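Local coordinates for lipopolysaccharide core heptose(I) kinase WaaP (Pseudomonas aeruginosa, PDB 6DFL), which phosphorylates the first heptose of the lipopolysaccharide inner core with ATP and magnesium, and also phosphorylates protein tyrosines, its own included, at residues 159-162 with 167-170; 191-196 with 200-205. All blocks are in the same frame, centred on the assembly; numbering follows the deposited sequence.

Overall arrangement
Interaction 1 lies near the centre of the chain and is partly buried. Interaction 2 is a surface contact, with its centre about 11 Å from that of interaction 1. They share a two-stranded antiparallel sheet: strand 159-160 belongs to interaction 1 and strand 193-194 to interaction 2, joined by a probable hydrogen bond from Asn160 N to Gln193 O. Helix 200-212 supplies one side of interaction 2 and borders interaction 1. Its Trp202 is the platform of interaction 2, while its Asp206 takes backbone N-H groups of His161 and Arg162. The chemistry differs with depth. Two imidazoles, each tied to a backbone carbonyl, meet in interaction 1. A guanidinium and an amide oxygen lie on an indole in interaction 2.

Interaction 1: residues 159-162 with 167-170; sequences VNHR and CHFL
His161 and His168 meet through single ring nitrogens between the two segments. NE2 of His161 comes to 4.2 Å from ND1 of His168, and no hydrogen bond joins them. The imidazole planes are almost parallel, at 7°, but displaced along their planes, with little overlap of one ring on the other. The centroids of the His161 and His168 rings stand 5.7 Å from each other, and this is not a full stack. His161 reaches across because its CG is anti to the backbone N (chi1 -162°), which sends the ring out from the end of strand 159-160. In His168, CG lies beside the backbone N instead, and from there ND1 meets the carbonyl of Asp163.

Both facing nitrogens are committed elsewhere. NE2 of His161 is hydrogen-bonded to the carbonyl O of Asp188. ND1 of His168 is hydrogen-bonded to the carbonyl O of Asp163, the probable active-site aspartate. These two bonds probably set the rotation of the rings, and they are consistent with a proton on each of the two nitrogens. Asp206 of helix 200-212 accepts the backbone N-H groups of both His161 and Arg162.

Phe169, next to His168, packs on Val147 and Val151 of helix 137-156. The four residues between the segments include Asp163. With the preceding His161 and Arg162, this aspartate matches the His-Arg-Asp catalytic-loop motif of the protein kinase superfamily. A motif histidine bonded to the Asp188 carbonyl, and a motif backbone held by the Asp206 carboxylate, are characteristic of the kinase catalytic loop.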
# COMPACT_ATOMS: atom_id res chain seq x y z
N VAL A 159 1.22 -9.17 -10.77
CA VAL A 159 2.48 -8.88 -10.08
C VAL A 159 2.27 -9.04 -8.59
O VAL A 159 1.38 -8.39 -8.02
CB VAL A 159 2.97 -7.46 -10.39
CG1 VAL A 159 4.12 -7.10 -9.47
CG2 VAL A 159 3.39 -7.36 -11.82
N ASN A 160 3.07 -9.88 -7.96
CA ASN A 160 3.18 -9.88 -6.51
C ASN A 160 4.54 -9.30 -6.10
O ASN A 160 5.58 -9.58 -6.72
CB ASN A 160 2.97 -11.28 -5.91
CG ASN A 160 4.02 -12.27 -6.33
OD1 ASN A 160 4.01 -12.71 -7.47
ND2 ASN A 160 4.94 -12.64 -5.41
N HIS A 161 4.53 -8.47 -5.06
CA HIS A 161 5.68 -7.65 -4.77
C HIS A 161 6.83 -8.47 -4.21
O HIS A 161 7.93 -8.44 -4.76
CB HIS A 161 5.32 -6.55 -3.78
CG HIS A 161 6.31 -5.45 -3.75
ND1 HIS A 161 5.98 -4.14 -4.03
CD2 HIS A 161 7.64 -5.47 -3.53
CE1 HIS A 161 7.06 -3.40 -3.95
NE2 HIS A 161 8.09 -4.18 -3.65
N ARG A 162 6.57 -9.20 -3.13
CA ARG A 162 7.49 -10.05 -2.37
C ARG A 162 8.22 -9.25 -1.30
O ARG A 162 8.68 -9.81 -0.31
CB ARG A 162 8.50 -10.76 -3.26
CG ARG A 162 7.90 -11.92 -3.97
CD ARG A 162 8.93 -12.91 -4.32
NE ARG A 162 9.22 -13.79 -3.18
CZ ARG A 162 10.04 -14.83 -3.23
NH1 ARG A 162 10.66 -15.11 -4.37
NH2 ARG A 162 10.21 -15.60 -2.17
N CYS A 167 7.31 0.91 3.60
CA CYS A 167 8.45 1.72 3.20
C CYS A 167 8.68 1.67 1.69
O CYS A 167 9.32 2.58 1.14
CB CYS A 167 9.72 1.33 3.97
SG CYS A 167 10.31 -0.36 3.91
N HIS A 168 8.14 0.68 0.98
CA HIS A 168 8.31 0.64 -0.47
C HIS A 168 7.21 1.36 -1.21
O HIS A 168 7.03 1.14 -2.42
CB HIS A 168 8.44 -0.81 -0.94
CG HIS A 168 9.72 -1.43 -0.52
ND1 HIS A 168 9.81 -2.75 -0.12
CD2 HIS A 168 10.96 -0.91 -0.38
CE1 HIS A 168 11.06 -3.01 0.22
NE2 HIS A 168 11.78 -1.92 0.06
N PHE A 169 6.49 2.24 -0.53
CA PHE A 169 5.52 3.12 -1.17
C PHE A 169 5.97 4.56 -0.94
O PHE A 169 6.15 4.97 0.21
CB PHE A 169 4.11 2.89 -0.62
CG PHE A 169 3.55 1.57 -1.01
CD1 PHE A 169 2.74 1.45 -2.15
CD2 PHE A 169 3.85 0.43 -0.28
CE1 PHE A 169 2.25 0.24 -2.53
CE2 PHE A 169 3.35 -0.80 -0.66
CZ PHE A 169 2.55 -0.88 -1.79
N LEU A 170 6.15 5.31 -2.02
CA LEU A 170 6.64 6.67 -1.94
C LEU A 170 5.46 7.64 -2.03
O LEU A 170 4.65 7.58 -2.97
CB LEU A 170 7.65 6.94 -3.05
CG LEU A 170 8.95 6.12 -2.87
CD1 LEU A 170 10.09 6.72 -3.66
CD2 LEU A 170 9.31 5.98 -1.39

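Interaction 2: residues 191-196 with 200-205; sequences RAQTRD and KRWRNK
Trp202 carries the amide oxygen of Gln193 over the centre of its indole. OE1 of Gln193 sits 3.4 Å above the ring plane and lies 3.5 Å from CE2 of Trp202. The amide plane stands steeply on the indole, at 70°, so the oxygen leads and NE2 lies farther out, above the CZ2-CH2 edge. The guanidinium of Arg195 lies on the same face, nearer the pyrrole side and tilted by 24° from the indole. The Arg195 chain runs extended from CG to NE, which carries it there. NH2 of Arg195 approaches NE1 of Trp202 to 3.5 Å. This is an off-centre cation-pi stack: CZ of Arg195 is 4.5 Å from the centroid of the five-membered ring of Trp202.

Gln193 and Arg195 are two residues apart, so both side chains leave the same side of the strand 193-194 region toward helix 200-212. The contact joins that small sheet to the helix in the C-terminal lobe of the kinase fold.

NH2 of Arg195 donates to OE1 of Gln193 at 3.0 Å, from well above the carbonyl plane, in a bent bond (N-H...O 137°). NH1 adds a weak bond to the same oxygen, as does Asn160 ND2. The nearby guanidinium probably offsets the partial negative charge of OE1 at the indole face. On the opposite face, NZ of Lys205 lies near the ring's margin, 4.2 Å above the plane of Trp202.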
# COMPACT_ATOMS: atom_id res chain seq x y z
N ARG A 191 12.71 -8.41 -6.34
CA ARG A 191 12.21 -9.78 -6.25
C ARG A 191 10.77 -9.97 -6.76
O ARG A 191 10.16 -11.01 -6.49
CB ARG A 191 12.20 -10.25 -4.79
CG ARG A 191 13.53 -10.42 -4.14
CD ARG A 191 13.37 -11.38 -2.98
NE ARG A 191 12.56 -10.84 -1.89
CZ ARG A 191 12.14 -11.56 -0.86
NH1 ARG A 191 12.44 -12.85 -0.78
NH2 ARG A 191 11.40 -10.99 0.08
N ALA A 192 10.20 -8.98 -7.44
CA ALA A 192 8.81 -9.10 -7.84
C ALA A 192 8.63 -10.17 -8.91
O ALA A 192 9.43 -10.29 -9.85
CB ALA A 192 8.27 -7.76 -8.36
N GLN A 193 7.54 -10.92 -8.78
CA GLN A 193 7.17 -11.95 -9.73
C GLN A 193 5.99 -11.50 -10.59
O GLN A 193 4.96 -11.04 -10.06
CB GLN A 193 6.83 -13.23 -9.00
CG GLN A 193 7.97 -13.71 -8.18
CD GLN A 193 7.60 -14.91 -7.39
OE1 GLN A 193 6.41 -15.12 -7.09
NE2 GLN A 193 8.60 -15.72 -7.03
N THR A 194 6.15 -11.67 -11.90
CA THR A 194 5.19 -11.20 -12.88
C THR A 194 4.63 -12.40 -13.63
O THR A 194 5.39 -13.14 -14.27
CB THR A 194 5.85 -10.25 -13.86
OG1 THR A 194 6.51 -9.23 -13.12
CG2 THR A 194 4.82 -9.66 -14.82
N ARG A 195 3.31 -12.55 -13.57
CA ARG A 195 2.61 -13.62 -14.25
C ARG A 195 1.40 -13.03 -14.93
O ARG A 195 1.13 -11.83 -14.85
CB ARG A 195 2.20 -14.73 -13.28
CG ARG A 195 3.32 -15.30 -12.45
CD ARG A 195 2.74 -16.16 -11.36
NE ARG A 195 3.77 -16.89 -10.65
CZ ARG A 195 4.29 -16.52 -9.48
NH1 ARG A 195 3.87 -15.41 -8.88
NH2 ARG A 195 5.23 -17.26 -8.91
N ASP A 196 0.63 -13.89 -15.59
CA ASP A 196 -0.63 -13.37 -16.07
C ASP A 196 -1.68 -13.35 -14.96
O ASP A 196 -2.55 -12.48 -14.99
CB ASP A 196 -1.11 -14.14 -17.29
CG ASP A 196 -0.52 -13.58 -18.59
OD1 ASP A 196 0.03 -12.44 -18.59
OD2 ASP A 196 -0.62 -14.29 -19.63
N LYS A 200 -2.90 -17.17 -5.33
CA LYS A 200 -3.44 -16.64 -4.09
C LYS A 200 -2.41 -16.70 -2.95
O LYS A 200 -2.38 -15.81 -2.10
CB LYS A 200 -4.73 -17.38 -3.72
CG LYS A 200 -5.57 -16.68 -2.66
CD LYS A 200 -7.06 -16.74 -3.00
CE LYS A 200 -7.89 -15.95 -1.99
NZ LYS A 200 -9.29 -15.72 -2.45
N ARG A 201 -1.57 -17.74 -2.92
CA ARG A 201 -0.53 -17.80 -1.90
C ARG A 201 0.39 -16.59 -1.98
O ARG A 201 0.83 -16.05 -0.96
CB ARG A 201 0.29 -19.09 -2.03
CG ARG A 201 1.62 -19.06 -1.23
CD ARG A 201 2.48 -20.31 -1.45
NE ARG A 201 1.93 -21.46 -0.74
CZ ARG A 201 2.44 -22.69 -0.78
NH1 ARG A 201 3.53 -22.94 -1.49
NH2 ARG A 201 1.87 -23.67 -0.10
N TRP A 202 0.70 -16.16 -3.20
CA TRP A 202 1.59 -15.03 -3.34
C TRP A 202 0.89 -13.72 -3.01
O TRP A 202 1.47 -12.86 -2.33
CB TRP A 202 2.19 -15.02 -4.75
CG TRP A 202 3.20 -16.09 -4.93
CD1 TRP A 202 3.10 -17.20 -5.71
CD2 TRP A 202 4.50 -16.17 -4.29
NE1 TRP A 202 4.24 -17.97 -5.61
CE2 TRP A 202 5.12 -17.35 -4.75
CE3 TRP A 202 5.19 -15.34 -3.40
CZ2 TRP A 202 6.41 -17.73 -4.33
CZ3 TRP A 202 6.48 -15.73 -2.97
CH2 TRP A 202 7.07 -16.91 -3.44
N ARG A 203 -0.37 -13.56 -3.46
CA ARG A 203 -1.21 -12.46 -3.01
C ARG A 203 -1.16 -12.32 -1.49
O ARG A 203 -0.97 -11.23 -0.95
CB ARG A 203 -2.67 -12.67 -3.46
CG ARG A 203 -2.96 -12.40 -4.96
CD ARG A 203 -4.45 -12.67 -5.36
NE ARG A 203 -4.65 -12.65 -6.81
CZ ARG A 203 -5.35 -11.72 -7.47
NH1 ARG A 203 -5.48 -11.79 -8.80
NH2 ARG A 203 -5.96 -10.74 -6.81
N ASN A 204 -1.31 -13.44 -0.78
CA ASN A 204 -1.47 -13.36 0.66
C ASN A 204 -0.16 -13.01 1.34
O ASN A 204 -0.15 -12.25 2.32
CB ASN A 204 -2.04 -14.67 1.19
CG ASN A 204 -3.43 -14.97 0.64
OD1 ASN A 204 -4.17 -14.08 0.18
ND2 ASN A 204 -3.80 -16.24 0.68
N LYS A 205 0.97 -13.53 0.84
CA LYS A 205 2.27 -13.16 1.37
C LYS A 205 2.46 -11.64 1.35
O LYS A 205 2.80 -11.03 2.37
CB LYS A 205 3.40 -13.87 0.61
CG LYS A 205 3.55 -15.37 0.92
CD LYS A 205 5.00 -15.86 0.70
CE LYS A 205 5.21 -17.33 1.04
NZ LYS A 205 4.77 -18.26 -0.06